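Long-range contacts in iron-only hydrogenase system regulator (Thermotoga maritima, PDB 2NZC), which is not functionally characterised in detail but probably regulates the iron-only hydrogenase system through a small ferredoxin-like domain of the ACT type: residues 36-41 with 49-54; 6-11 with 55-60; 10-15 with 75-80. One frame throughout, in Å; residues are numbered along the deposited sequence.

Contact 1: residues 36-41 with 49-54; sequences LLRVGY and AIIFLV
V39 and F52 face each other midway along a beta hairpin, the second and third strands of the beta-alpha-beta-beta-alpha-beta, ferredoxin-like fold of ACT-type domains. The local strand directions differ by 170°, which establishes the antiparallel pairing.

Backbone bonds come first. V39 and F52 exchange a reciprocal pair, with V39 N 2.9 Å from F52 O, and Y41 and I50 repeat the pattern. A classic beta bulge interrupts it at the far end: L36 and L37 both face V54. There V54 O accepts a bond of 2.7 Å from L36 N and a weak one from L37 N, while V54 N binds L37 O. Between the amide bonds lie CA-H...O contacts, such as I51 CA to V39 O at 3.1 Å.

Apolar contacts gather on the face bearing L37, V39, Y41, I50, F52 and V54. V39 CB lies in the plane of the F52 ring, at its edge, 3.9 Å from F52 CD2, while I50 CG2 sits over one face of that ring, toward its rim. Y41 CG is anti to the backbone N (chi1 177°). The Y41 and I50 side chains lie side by side, with I50 CD1 at the ring edge 4.0 Å from Y41 CD2. Other copies of the protein pack on this face; F52 stacks on F52 of the second subunit.

On the reverse face R38 carries the contact. Its chain is extended and lies alongside L53, whose CD2 is 3.7 Å from R38 CG. The guanidinium goes on to helix 18-30, where R38 NH2 is hydrogen-bonded to N25 OD1. The backbone of R38 to G40 also pairs with a strand of the third subunit, extending the sheet across the interface. I51 CG2 approaches the guanidinium obliquely, 4.0 Å from R38 NE.

Contact 2: residues 6-11 with 55-60; sequences RFYILT and LKTDND
K56 lays its aliphatic chain over one face of the F7 ring, and its carbons step across the ring. K56 CB starts 4.0 Å from F7 CE2, near the carbonyl of R6. K56 CG, anti to the backbone N (chi1 -170°), stands 3.9 Å from the centroid of the F7 ring and only 9° off its normal, which meets the geometry of a CH-pi contact. K56 CD moves on to F7 CZ at 3.6 Å and CE to the CE1 atom of the same ring. NZ continues past the aromatic and forms a salt bridge with E45 of the second subunit. An alanine in place of F7 would probably leave the K56 methylenes without their aromatic surface and open a gap where the ring had been.

The backbones here join the two central strands of the ferredoxin-like sheet, 6-15 and 48-57. R6 with T57 and Y8 with L55 are hydrogen-bonded pairs, flanking the non-hydrogen-bonded pair F7 and K56.

On the other face, L10 CD1 meets L55 CD1 at 3.7 Å, under helix 59-69. Near the start of that helix, N-capped by D58, a water 2.6 Å from Y8 OH donates to T57 O and N59 OD1. R6 NE and NH2 each make a weak bond to Y8 OH.

Contact 3: residues 10-15 with 75-80; sequences LTIVVE and VRVKTV
I12 divides its branches between two valines across the strand pair: I12 CG2 lies 3.7 Å from V75 CG1, and I12 CG1 is 3.9 Å from V77 CG2. The pair joins the first and last strands of the ferredoxin-like sheet, with directions 173° apart. T11 with K78 and V13 with R76 are its hydrogen-bonded pairs, V13 N lying 2.8 Å from R76 O.

On the face of I12, V14 CG1 touches V75 CG2, and T79 OG1 rests 3.4 Å from L10 CG. The opposite face has polar neighbours. T11 OG1, placed between the backbone N and the carbonyl carbon (chi1 60°), comes within 3.3 Å of K78 CB. R76 lies beside V13, its chain bent at chi3.

The next shell backs these groups. L69 of helix 59-69 packs on L10 and I12, and S66 in that helix is hydrogen-bonded to T79 OG1; helix 18-30 adds V24 against V75. R76 NH1 binds L82 O of the second subunit, which would hold the guanidinium in place. V13 CB lies over one face of the guanidinium of R76, 4.0 Å above its plane and offset toward the rim.

All three contacts belong to one antiparallel sheet, and strand 6-15 serves two of them: its start pairs with 48-57 in contact 2, its end with 75-81 in contact 3. Contact 1 adds 35-43 on the far side of 48-57, and L53 N to L10 O, at 2.8 Å, is a probable hydrogen bond tying it to both others. Contacts 1 and 2 are mainly buried, whereas contact 3 is partly exposed along 75-80. Chemistry follows place: contact 1 offers aromatic rings and apolar branches to other subunits, contact 2 sets a lysine chain over an aromatic ring beside a water-linked helix start, and contact 3 mixes buried valines of 10-15 with the more exposed valines, arginine and lysine of 75-80. The second subunit touches all three.

Contact 1: residues 36-41 with 49-54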
ATOM      1  N   LEU D  36      -8.333  -7.351   4.236  1.00 31.99           N
ATOM      2  CA  LEU D  36      -7.740  -6.468   5.247  1.00 31.24           C
ATOM      3  C   LEU D  36      -6.879  -5.380   4.650  1.00 30.69           C
ATOM      4  O   LEU D  36      -6.528  -4.413   5.332  1.00 30.16           O
ATOM      5  CB  LEU D  36      -6.928  -7.281   6.265  1.00 30.65           C
ATOM      6  CG  LEU D  36      -7.672  -8.411   6.948  1.00 32.79           C
ATOM      7  CD1 LEU D  36      -6.691  -9.177   7.866  1.00 34.79           C
ATOM      8  CD2 LEU D  36      -8.818  -7.840   7.733  1.00 34.91           C
ATOM      9  N   LEU D  37      -6.491  -5.569   3.392  1.00 31.22           N
ATOM     10  CA  LEU D  37      -5.584  -4.637   2.743  1.00 30.93           C
ATOM     11  C   LEU D  37      -5.728  -4.785   1.255  1.00 31.71           C
ATOM     12  O   LEU D  37      -5.807  -5.911   0.740  1.00 30.96           O
ATOM     13  CB  LEU D  37      -4.113  -4.890   3.184  1.00 32.01           C
ATOM     14  CG  LEU D  37      -3.065  -3.995   2.501  1.00 30.37           C
ATOM     15  CD1 LEU D  37      -3.303  -2.508   2.900  1.00 28.38           C
ATOM     16  CD2 LEU D  37      -1.586  -4.399   2.761  1.00 31.19           C
ATOM     17  N   ARG D  38      -5.799  -3.651   0.556  1.00 31.67           N
ATOM     18  CA  ARG D  38      -5.817  -3.686  -0.922  1.00 32.15           C
ATOM     19  C   ARG D  38      -4.875  -2.595  -1.429  1.00 31.82           C
ATOM     20  O   ARG D  38      -4.972  -1.429  -0.993  1.00 31.91           O
ATOM     21  CB  ARG D  38      -7.232  -3.471  -1.479  1.00 32.24           C
ATOM     22  CG  ARG D  38      -7.289  -3.405  -3.047  1.00 32.72           C
ATOM     23  CD  ARG D  38      -8.763  -3.455  -3.541  1.00 35.26           C
ATOM     24  NE  ARG D  38      -8.887  -3.256  -4.997  1.00 39.52           N
ATOM     25  CZ  ARG D  38     -10.052  -3.163  -5.652  1.00 42.27           C
ATOM     26  NH1 ARG D  38     -11.211  -3.258  -4.998  1.00 40.34           N
ATOM     27  NH2 ARG D  38     -10.067  -2.956  -6.963  1.00 42.89           N
ATOM     28  N   VAL D  39      -3.950  -2.987  -2.297  1.00 32.25           N
ATOM     29  CA  VAL D  39      -3.037  -2.022  -2.955  1.00 33.17           C
ATOM     30  C   VAL D  39      -3.167  -2.206  -4.459  1.00 33.10           C
ATOM     31  O   VAL D  39      -2.980  -3.313  -4.959  1.00 35.02           O
ATOM     32  CB  VAL D  39      -1.596  -2.301  -2.566  1.00 33.32           C
ATOM     33  CG1 VAL D  39      -0.626  -1.248  -3.190  1.00 31.99           C
ATOM     34  CG2 VAL D  39      -1.472  -2.394  -1.042  1.00 33.10           C
ATOM     35  N   GLY D  40      -3.468  -1.120  -5.150  1.00 32.65           N
ATOM     36  CA  GLY D  40      -3.600  -1.080  -6.603  1.00 31.85           C
ATOM     37  C   GLY D  40      -2.504  -0.203  -7.177  1.00 30.50           C
ATOM     38  O   GLY D  40      -2.340   0.931  -6.780  1.00 29.73           O
ATOM     39  N   TYR D  41      -1.722  -0.767  -8.084  1.00 29.40           N
ATOM     40  CA  TYR D  41      -0.610  -0.070  -8.721  1.00 28.65           C
ATOM     41  C   TYR D  41      -0.694  -0.265 -10.228  1.00 27.97           C
ATOM     42  O   TYR D  41      -0.341  -1.363 -10.720  1.00 28.56           O
ATOM     43  CB  TYR D  41       0.721  -0.614  -8.163  1.00 27.51           C
ATOM     44  CG  TYR D  41       1.953  -0.014  -8.802  1.00 27.45           C
ATOM     45  CD1 TYR D  41       2.464   1.234  -8.364  1.00 25.49           C
ATOM     46  CD2 TYR D  41       2.622  -0.675  -9.836  1.00 25.89           C
ATOM     47  CE1 TYR D  41       3.598   1.793  -8.967  1.00 26.98           C
ATOM     48  CE2 TYR D  41       3.760  -0.086 -10.475  1.00 29.59           C
ATOM     49  CZ  TYR D  41       4.243   1.116 -10.005  1.00 28.05           C
ATOM     50  OH  TYR D  41       5.331   1.700 -10.589  1.00 25.82           O
ATOM     51  N   ALA D  49      -2.438  -3.569 -14.542  1.00 30.54           N
ATOM     52  CA  ALA D  49      -2.590  -3.060 -13.208  1.00 29.80           C
ATOM     53  C   ALA D  49      -2.244  -4.214 -12.326  1.00 29.76           C
ATOM     54  O   ALA D  49      -2.591  -5.354 -12.661  1.00 29.01           O
ATOM     55  CB  ALA D  49      -4.001  -2.639 -12.977  1.00 29.52           C
ATOM     56  N   ILE D  50      -1.563  -3.923 -11.219  1.00 29.27           N
ATOM     57  CA  ILE D  50      -1.249  -4.925 -10.183  1.00 30.54           C
ATOM     58  C   ILE D  50      -2.119  -4.640  -8.975  1.00 30.64           C
ATOM     59  O   ILE D  50      -2.318  -3.470  -8.623  1.00 30.16           O
ATOM     60  CB  ILE D  50       0.218  -4.805  -9.704  1.00 29.66           C
ATOM     61  CG1 ILE D  50       1.144  -5.091 -10.882  1.00 30.72           C
ATOM     62  CG2 ILE D  50       0.449  -5.736  -8.474  1.00 33.53           C
ATOM     63  CD1 ILE D  50       2.597  -4.588 -10.741  1.00 30.13           C
ATOM     64  N   ILE D  51      -2.683  -5.688  -8.371  1.00 32.11           N
ATOM     65  CA  ILE D  51      -3.456  -5.528  -7.117  1.00 33.66           C
ATOM     66  C   ILE D  51      -2.932  -6.564  -6.128  1.00 34.82           C
ATOM     67  O   ILE D  51      -2.809  -7.764  -6.479  1.00 34.88           O
ATOM     68  CB  ILE D  51      -4.995  -5.763  -7.293  1.00 33.58           C
ATOM     69  CG1 ILE D  51      -5.587  -4.811  -8.306  1.00 34.15           C
ATOM     70  CG2 ILE D  51      -5.744  -5.543  -5.956  1.00 32.59           C
ATOM     71  CD1 ILE D  51      -6.973  -5.262  -8.903  1.00 34.48           C
ATOM     72  N   PHE D  52      -2.592  -6.097  -4.927  1.00 34.76           N
ATOM     73  CA  PHE D  52      -2.185  -6.954  -3.840  1.00 35.26           C
ATOM     74  C   PHE D  52      -3.307  -6.934  -2.832  1.00 34.81           C
ATOM     75  O   PHE D  52      -3.818  -5.850  -2.506  1.00 34.62           O
ATOM     76  CB  PHE D  52      -0.953  -6.398  -3.113  1.00 36.09           C
ATOM     77  CG  PHE D  52       0.276  -6.219  -3.979  1.00 38.55           C
ATOM     78  CD1 PHE D  52       1.048  -7.308  -4.344  1.00 41.56           C
ATOM     79  CD2 PHE D  52       0.719  -4.945  -4.322  1.00 37.79           C
ATOM     80  CE1 PHE D  52       2.214  -7.133  -5.094  1.00 41.10           C
ATOM     81  CE2 PHE D  52       1.888  -4.781  -5.079  1.00 36.00           C
ATOM     82  CZ  PHE D  52       2.610  -5.866  -5.449  1.00 35.69           C
ATOM     83  N   LEU D  53      -3.658  -8.115  -2.307  1.00 33.99           N
ATOM     84  CA  LEU D  53      -4.684  -8.254  -1.250  1.00 32.88           C
ATOM     85  C   LEU D  53      -4.136  -9.103  -0.108  1.00 32.37           C
ATOM     86  O   LEU D  53      -3.378 -10.070  -0.333  1.00 32.45           O
ATOM     87  CB  LEU D  53      -5.943  -8.977  -1.809  1.00 32.85           C
ATOM     88  CG  LEU D  53      -6.642  -8.385  -3.044  1.00 31.40           C
ATOM     89  CD1 LEU D  53      -7.779  -9.275  -3.441  1.00 35.43           C
ATOM     90  CD2 LEU D  53      -7.250  -7.044  -2.703  1.00 33.68           C
ATOM     91  N   VAL D  54      -4.494  -8.720   1.112  1.00 31.82           N
ATOM     92  CA  VAL D  54      -4.362  -9.585   2.294  1.00 30.60           C
ATOM     93  C   VAL D  54      -5.797  -9.876   2.751  1.00 31.96           C
ATOM     94  O   VAL D  54      -6.606  -8.948   2.883  1.00 30.72           O
ATOM     95  CB  VAL D  54      -3.559  -8.901   3.446  1.00 29.76           C
ATOM     96  CG1 VAL D  54      -3.450  -9.888   4.661  1.00 30.92           C
ATOM     97  CG2 VAL D  54      -2.153  -8.528   2.951  1.00 30.29           C
TER

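Contact 2: residues 6-11 with 55-60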
ATOM      1  N   ARG D   6      -7.863 -17.976   8.329  1.00 35.30           N
ATOM      2  CA  ARG D   6      -6.427 -17.918   8.088  1.00 33.95           C
ATOM      3  C   ARG D   6      -6.097 -16.728   7.186  1.00 32.78           C
ATOM      4  O   ARG D   6      -6.948 -16.254   6.456  1.00 31.81           O
ATOM      5  CB  ARG D   6      -5.985 -19.205   7.390  1.00 33.82           C
ATOM      6  CG  ARG D   6      -5.658 -20.332   8.369  1.00 38.53           C
ATOM      7  CD  ARG D   6      -5.890 -21.765   7.827  1.00 44.42           C
ATOM      8  NE  ARG D   6      -5.607 -21.963   6.394  1.00 49.91           N
ATOM      9  CZ  ARG D   6      -4.402 -21.937   5.811  1.00 51.06           C
ATOM     10  NH1 ARG D   6      -3.295 -21.678   6.505  1.00 51.17           N
ATOM     11  NH2 ARG D   6      -4.307 -22.155   4.503  1.00 51.73           N
ATOM     12  N   PHE D   7      -4.853 -16.268   7.225  1.00 31.53           N
ATOM     13  CA  PHE D   7      -4.407 -15.227   6.341  1.00 31.87           C
ATOM     14  C   PHE D   7      -3.954 -15.777   4.993  1.00 31.88           C
ATOM     15  O   PHE D   7      -3.263 -16.806   4.908  1.00 30.68           O
ATOM     16  CB  PHE D   7      -3.250 -14.437   6.973  1.00 32.17           C
ATOM     17  CG  PHE D   7      -3.660 -13.576   8.119  1.00 33.22           C
ATOM     18  CD1 PHE D   7      -3.749 -14.106   9.397  1.00 35.60           C
ATOM     19  CD2 PHE D   7      -3.920 -12.220   7.929  1.00 36.91           C
ATOM     20  CE1 PHE D   7      -4.124 -13.311  10.490  1.00 37.35           C
ATOM     21  CE2 PHE D   7      -4.298 -11.415   9.022  1.00 38.01           C
ATOM     22  CZ  PHE D   7      -4.407 -11.976  10.299  1.00 35.60           C
ATOM     23  N   TYR D   8      -4.315 -15.044   3.955  1.00 32.30           N
ATOM     24  CA  TYR D   8      -3.913 -15.352   2.597  1.00 33.56           C
ATOM     25  C   TYR D   8      -3.442 -14.095   1.953  1.00 34.08           C
ATOM     26  O   TYR D   8      -3.955 -12.984   2.246  1.00 33.96           O
ATOM     27  CB  TYR D   8      -5.084 -15.932   1.784  1.00 33.60           C
ATOM     28  CG  TYR D   8      -5.611 -17.247   2.333  1.00 33.43           C
ATOM     29  CD1 TYR D   8      -5.106 -18.471   1.893  1.00 34.91           C
ATOM     30  CD2 TYR D   8      -6.610 -17.255   3.292  1.00 34.38           C
ATOM     31  CE1 TYR D   8      -5.588 -19.679   2.426  1.00 34.45           C
ATOM     32  CE2 TYR D   8      -7.113 -18.434   3.819  1.00 31.03           C
ATOM     33  CZ  TYR D   8      -6.597 -19.641   3.381  1.00 33.62           C
ATOM     34  OH  TYR D   8      -7.098 -20.793   3.910  1.00 33.24           O
ATOM     35  N   ILE D   9      -2.474 -14.268   1.056  1.00 34.57           N
ATOM     36  CA  ILE D   9      -2.021 -13.200   0.178  1.00 36.39           C
ATOM     37  C   ILE D   9      -2.497 -13.482  -1.270  1.00 36.63           C
ATOM     38  O   ILE D   9      -2.343 -14.612  -1.784  1.00 36.54           O
ATOM     39  CB  ILE D   9      -0.490 -13.122   0.227  1.00 37.50           C
ATOM     40  CG1 ILE D   9      -0.034 -12.682   1.617  1.00 37.53           C
ATOM     41  CG2 ILE D   9       0.034 -12.186  -0.836  1.00 39.31           C
ATOM     42  CD1 ILE D   9       1.181 -13.437   2.095  1.00 38.68           C
ATOM     43  N   LEU D  10      -3.042 -12.461  -1.929  1.00 36.65           N
ATOM     44  CA  LEU D  10      -3.433 -12.582  -3.333  1.00 37.33           C
ATOM     45  C   LEU D  10      -2.752 -11.513  -4.155  1.00 37.22           C
ATOM     46  O   LEU D  10      -2.773 -10.326  -3.797  1.00 36.80           O
ATOM     47  CB  LEU D  10      -4.938 -12.419  -3.477  1.00 38.69           C
ATOM     48  CG  LEU D  10      -5.688 -13.738  -3.509  1.00 40.80           C
ATOM     49  CD1 LEU D  10      -5.930 -14.104  -2.083  1.00 44.53           C
ATOM     50  CD2 LEU D  10      -7.002 -13.547  -4.240  1.00 42.54           C
ATOM     51  N   THR D  11      -2.126 -11.937  -5.236  1.00 36.17           N
ATOM     52  CA  THR D  11      -1.638 -11.002  -6.234  1.00 35.97           C
ATOM     53  C   THR D  11      -2.414 -11.215  -7.520  1.00 35.67           C
ATOM     54  O   THR D  11      -2.492 -12.349  -8.056  1.00 34.97           O
ATOM     55  CB  THR D  11      -0.179 -11.211  -6.508  1.00 36.28           C
ATOM     56  OG1 THR D  11      -0.017 -12.547  -6.992  1.00 39.65           O
ATOM     57  CG2 THR D  11       0.600 -11.084  -5.228  1.00 36.37           C
ATOM     58  N   LEU D  55      -6.121 -11.157   2.961  1.00 32.10           N
ATOM     59  CA  LEU D  55      -7.426 -11.528   3.462  1.00 33.12           C
ATOM     60  C   LEU D  55      -7.202 -12.320   4.706  1.00 33.08           C
ATOM     61  O   LEU D  55      -6.161 -12.963   4.851  1.00 33.75           O
ATOM     62  CB  LEU D  55      -8.176 -12.417   2.463  1.00 34.18           C
ATOM     63  CG  LEU D  55      -8.712 -11.686   1.225  1.00 35.57           C
ATOM     64  CD1 LEU D  55      -7.726 -11.773   0.085  1.00 37.89           C
ATOM     65  CD2 LEU D  55     -10.065 -12.272   0.860  1.00 36.12           C
ATOM     66  N   LYS D  56      -8.156 -12.261   5.622  1.00 32.99           N
ATOM     67  CA  LYS D  56      -8.215 -13.261   6.676  1.00 32.24           C
ATOM     68  C   LYS D  56      -9.578 -13.922   6.540  1.00 32.20           C
ATOM     69  O   LYS D  56     -10.600 -13.301   6.791  1.00 31.57           O
ATOM     70  CB  LYS D  56      -8.031 -12.652   8.057  1.00 32.71           C
ATOM     71  CG  LYS D  56      -7.839 -13.721   9.146  1.00 31.29           C
ATOM     72  CD  LYS D  56      -7.794 -13.113  10.522  1.00 34.91           C
ATOM     73  CE  LYS D  56      -7.758 -14.185  11.590  1.00 36.39           C
ATOM     74  NZ  LYS D  56      -8.330 -13.642  12.850  1.00 39.38           N
ATOM     75  N   THR D  57      -9.599 -15.171   6.099  1.00 31.09           N
ATOM     76  CA  THR D  57     -10.867 -15.760   5.724  1.00 30.55           C
ATOM     77  C   THR D  57     -10.852 -17.282   5.786  1.00 30.08           C
ATOM     78  O   THR D  57      -9.875 -17.892   6.219  1.00 29.60           O
ATOM     79  CB  THR D  57     -11.361 -15.232   4.347  1.00 30.10           C
ATOM     80  OG1 THR D  57     -12.764 -15.517   4.227  1.00 32.77           O
ATOM     81  CG2 THR D  57     -10.615 -15.870   3.217  1.00 32.71           C
ATOM     82  N   ASP D  58     -11.945 -17.910   5.384  1.00 30.08           N
ATOM     83  CA  ASP D  58     -11.994 -19.364   5.536  1.00 30.21           C
ATOM     84  C   ASP D  58     -11.758 -20.040   4.179  1.00 30.46           C
ATOM     85  O   ASP D  58     -11.511 -19.362   3.169  1.00 29.26           O
ATOM     86  CB  ASP D  58     -13.281 -19.808   6.241  1.00 30.76           C
ATOM     87  CG  ASP D  58     -14.516 -19.337   5.545  1.00 31.55           C
ATOM     88  OD1 ASP D  58     -14.394 -18.853   4.411  1.00 31.55           O
ATOM     89  OD2 ASP D  58     -15.621 -19.476   6.118  1.00 33.21           O
ATOM     90  N   ASN D  59     -11.769 -21.364   4.177  1.00 30.94           N
ATOM     91  CA  ASN D  59     -11.470 -22.115   2.976  1.00 32.21           C
ATOM     92  C   ASN D  59     -12.487 -21.895   1.872  1.00 32.21           C
ATOM     93  O   ASN D  59     -12.100 -21.702   0.715  1.00 32.13           O
ATOM     94  CB  ASN D  59     -11.385 -23.607   3.302  1.00 32.53           C
ATOM     95  CG  ASN D  59      -9.970 -24.065   3.508  1.00 35.13           C
ATOM     96  OD1 ASN D  59      -9.143 -23.332   4.078  1.00 38.10           O
ATOM     97  ND2 ASN D  59      -9.659 -25.283   3.026  1.00 38.12           N
ATOM     98  N   ASP D  60     -13.774 -21.958   2.236  1.00 32.47           N
ATOM     99  CA  ASP D  60     -14.889 -21.739   1.300  1.00 33.54           C
ATOM    100  C   ASP D  60     -14.689 -20.405   0.575  1.00 32.22           C
ATOM    101  O   ASP D  60     -14.881 -20.306  -0.622  1.00 32.08           O
ATOM    102  CB  ASP D  60     -16.265 -21.671   2.008  1.00 33.57           C
ATOM    103  CG  ASP D  60     -16.671 -22.945   2.656  1.00 36.93           C
ATOM    104  OD1 ASP D  60     -16.103 -24.012   2.339  1.00 40.61           O
ATOM    105  OD2 ASP D  60     -17.598 -22.908   3.485  1.00 39.12           O
TER
HETATM  106  O   HOH W   1      -8.978 -20.551   5.694  1.00 35.38           O

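Contact 3: residues 10-15 with 75-80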
ATOM      1  N   LEU D  10      -3.042 -12.461  -1.929  1.00 36.65           N
ATOM      2  CA  LEU D  10      -3.433 -12.582  -3.333  1.00 37.33           C
ATOM      3  C   LEU D  10      -2.752 -11.513  -4.155  1.00 37.22           C
ATOM      4  O   LEU D  10      -2.773 -10.326  -3.797  1.00 36.80           O
ATOM      5  CB  LEU D  10      -4.938 -12.419  -3.477  1.00 38.69           C
ATOM      6  CG  LEU D  10      -5.688 -13.738  -3.509  1.00 40.80           C
ATOM      7  CD1 LEU D  10      -5.930 -14.104  -2.083  1.00 44.53           C
ATOM      8  CD2 LEU D  10      -7.002 -13.547  -4.240  1.00 42.54           C
ATOM      9  N   THR D  11      -2.126 -11.937  -5.236  1.00 36.17           N
ATOM     10  CA  THR D  11      -1.638 -11.002  -6.234  1.00 35.97           C
ATOM     11  C   THR D  11      -2.414 -11.215  -7.520  1.00 35.67           C
ATOM     12  O   THR D  11      -2.492 -12.349  -8.056  1.00 34.97           O
ATOM     13  CB  THR D  11      -0.179 -11.211  -6.508  1.00 36.28           C
ATOM     14  OG1 THR D  11      -0.017 -12.547  -6.992  1.00 39.65           O
ATOM     15  CG2 THR D  11       0.600 -11.084  -5.228  1.00 36.37           C
ATOM     16  N   ILE D  12      -2.985 -10.123  -8.010  1.00 33.70           N
ATOM     17  CA  ILE D  12      -3.782 -10.113  -9.215  1.00 33.72           C
ATOM     18  C   ILE D  12      -3.074  -9.211 -10.219  1.00 33.23           C
ATOM     19  O   ILE D  12      -2.721  -8.071  -9.896  1.00 32.80           O
ATOM     20  CB  ILE D  12      -5.174  -9.512  -8.927  1.00 33.97           C
ATOM     21  CG1 ILE D  12      -5.874 -10.286  -7.791  1.00 34.73           C
ATOM     22  CG2 ILE D  12      -6.031  -9.482 -10.178  1.00 34.31           C
ATOM     23  CD1 ILE D  12      -7.015  -9.555  -7.195  1.00 33.43           C
ATOM     24  N   VAL D  13      -2.877  -9.706 -11.430  1.00 32.52           N
ATOM     25  CA  VAL D  13      -2.392  -8.874 -12.532  1.00 32.85           C
ATOM     26  C   VAL D  13      -3.516  -8.755 -13.574  1.00 33.90           C
ATOM     27  O   VAL D  13      -3.953  -9.755 -14.157  1.00 32.69           O
ATOM     28  CB  VAL D  13      -1.096  -9.455 -13.148  1.00 32.80           C
ATOM     29  CG1 VAL D  13      -0.657  -8.653 -14.348  1.00 30.71           C
ATOM     30  CG2 VAL D  13       0.026  -9.485 -12.077  1.00 32.36           C
ATOM     31  N   VAL D  14      -3.975  -7.526 -13.793  1.00 34.68           N
ATOM     32  CA  VAL D  14      -5.093  -7.249 -14.697  1.00 35.78           C
ATOM     33  C   VAL D  14      -4.658  -6.466 -15.931  1.00 37.17           C
ATOM     34  O   VAL D  14      -3.892  -5.521 -15.818  1.00 36.71           O
ATOM     35  CB  VAL D  14      -6.184  -6.395 -13.999  1.00 35.54           C
ATOM     36  CG1 VAL D  14      -7.516  -6.479 -14.777  1.00 35.07           C
ATOM     37  CG2 VAL D  14      -6.390  -6.813 -12.585  1.00 36.28           C
ATOM     38  N   GLU D  15      -5.165  -6.839 -17.107  1.00 39.41           N
ATOM     39  CA  GLU D  15      -5.037  -5.984 -18.306  1.00 41.44           C
ATOM     40  C   GLU D  15      -6.004  -4.805 -18.136  1.00 42.65           C
ATOM     41  O   GLU D  15      -7.195  -5.006 -17.909  1.00 42.93           O
ATOM     42  CB  GLU D  15      -5.294  -6.783 -19.580  1.00 41.63           C
ATOM     43  CG  GLU D  15      -4.566  -8.126 -19.556  1.00 43.86           C
ATOM     44  CD  GLU D  15      -4.535  -8.861 -20.877  1.00 47.60           C
ATOM     45  OE1 GLU D  15      -5.481  -8.742 -21.701  1.00 47.76           O
ATOM     46  OE2 GLU D  15      -3.542  -9.590 -21.086  1.00 50.31           O
ATOM     47  N   VAL D  75      -7.047 -11.667 -16.625  1.00 32.44           N
ATOM     48  CA  VAL D  75      -6.682 -11.592 -15.214  1.00 32.17           C
ATOM     49  C   VAL D  75      -5.870 -12.813 -14.837  1.00 32.18           C
ATOM     50  O   VAL D  75      -6.290 -13.943 -15.087  1.00 31.87           O
ATOM     51  CB  VAL D  75      -7.940 -11.496 -14.284  1.00 32.48           C
ATOM     52  CG1 VAL D  75      -7.551 -11.650 -12.819  1.00 30.78           C
ATOM     53  CG2 VAL D  75      -8.673 -10.177 -14.495  1.00 31.81           C
ATOM     54  N   ARG D  76      -4.704 -12.591 -14.244  1.00 31.59           N
ATOM     55  CA  ARG D  76      -3.952 -13.690 -13.646  1.00 32.32           C
ATOM     56  C   ARG D  76      -3.893 -13.505 -12.165  1.00 32.36           C
ATOM     57  O   ARG D  76      -3.600 -12.396 -11.686  1.00 31.94           O
ATOM     58  CB  ARG D  76      -2.516 -13.758 -14.164  1.00 32.47           C
ATOM     59  CG  ARG D  76      -2.367 -13.936 -15.652  1.00 35.77           C
ATOM     60  CD  ARG D  76      -0.947 -14.400 -15.979  1.00 41.61           C
ATOM     61  NE  ARG D  76       0.048 -13.781 -15.096  1.00 46.49           N
ATOM     62  CZ  ARG D  76       0.739 -12.679 -15.385  1.00 48.59           C
ATOM     63  NH1 ARG D  76       1.611 -12.204 -14.508  1.00 50.33           N
ATOM     64  NH2 ARG D  76       0.562 -12.051 -16.541  1.00 48.70           N
ATOM     65  N   VAL D  77      -4.114 -14.580 -11.426  1.00 32.32           N
ATOM     66  CA  VAL D  77      -4.094 -14.467  -9.980  1.00 34.25           C
ATOM     67  C   VAL D  77      -3.243 -15.548  -9.327  1.00 34.36           C
ATOM     68  O   VAL D  77      -3.175 -16.677  -9.803  1.00 33.52           O
ATOM     69  CB  VAL D  77      -5.527 -14.384  -9.388  1.00 34.36           C
ATOM     70  CG1 VAL D  77      -6.329 -15.580  -9.794  1.00 35.87           C
ATOM     71  CG2 VAL D  77      -5.483 -14.182  -7.841  1.00 36.34           C
ATOM     72  N   LYS D  78      -2.565 -15.177  -8.254  1.00 34.76           N
ATOM     73  CA  LYS D  78      -1.771 -16.117  -7.502  1.00 36.29           C
ATOM     74  C   LYS D  78      -2.206 -15.990  -6.058  1.00 36.69           C
ATOM     75  O   LYS D  78      -2.190 -14.889  -5.483  1.00 35.34           O
ATOM     76  CB  LYS D  78      -0.286 -15.792  -7.654  1.00 36.17           C
ATOM     77  CG  LYS D  78       0.676 -16.779  -7.006  1.00 39.46           C
ATOM     78  CD  LYS D  78       0.909 -18.011  -7.909  1.00 43.98           C
ATOM     79  CE  LYS D  78       2.359 -18.479  -7.864  1.00 45.95           C
ATOM     80  NZ  LYS D  78       2.546 -19.868  -7.340  1.00 48.48           N
ATOM     81  N   THR D  79      -2.608 -17.115  -5.481  1.00 37.56           N
ATOM     82  CA  THR D  79      -3.109 -17.118  -4.114  1.00 38.76           C
ATOM     83  C   THR D  79      -2.182 -17.931  -3.234  1.00 39.36           C
ATOM     84  O   THR D  79      -1.864 -19.069  -3.572  1.00 38.31           O
ATOM     85  CB  THR D  79      -4.540 -17.692  -4.045  1.00 38.90           C
ATOM     86  OG1 THR D  79      -5.434 -16.861  -4.801  1.00 40.04           O
ATOM     87  CG2 THR D  79      -5.015 -17.777  -2.594  1.00 39.92           C
ATOM     88  N   VAL D  80      -1.748 -17.353  -2.112  1.00 40.22           N
ATOM     89  CA  VAL D  80      -0.929 -18.097  -1.135  1.00 41.74           C
ATOM     90  C   VAL D  80      -1.277 -17.876   0.347  1.00 41.96           C
ATOM     91  O   VAL D  80      -1.461 -16.733   0.765  1.00 41.65           O
ATOM     92  CB  VAL D  80       0.586 -17.821  -1.303  1.00 42.13           C
ATOM     93  CG1 VAL D  80       1.063 -18.239  -2.691  1.00 43.80           C
ATOM     94  CG2 VAL D  80       0.909 -16.387  -1.041  1.00 41.10           C
TER
HETATM   95  O   HOH W   2      -0.653 -12.432  -9.912  1.00 43.40           O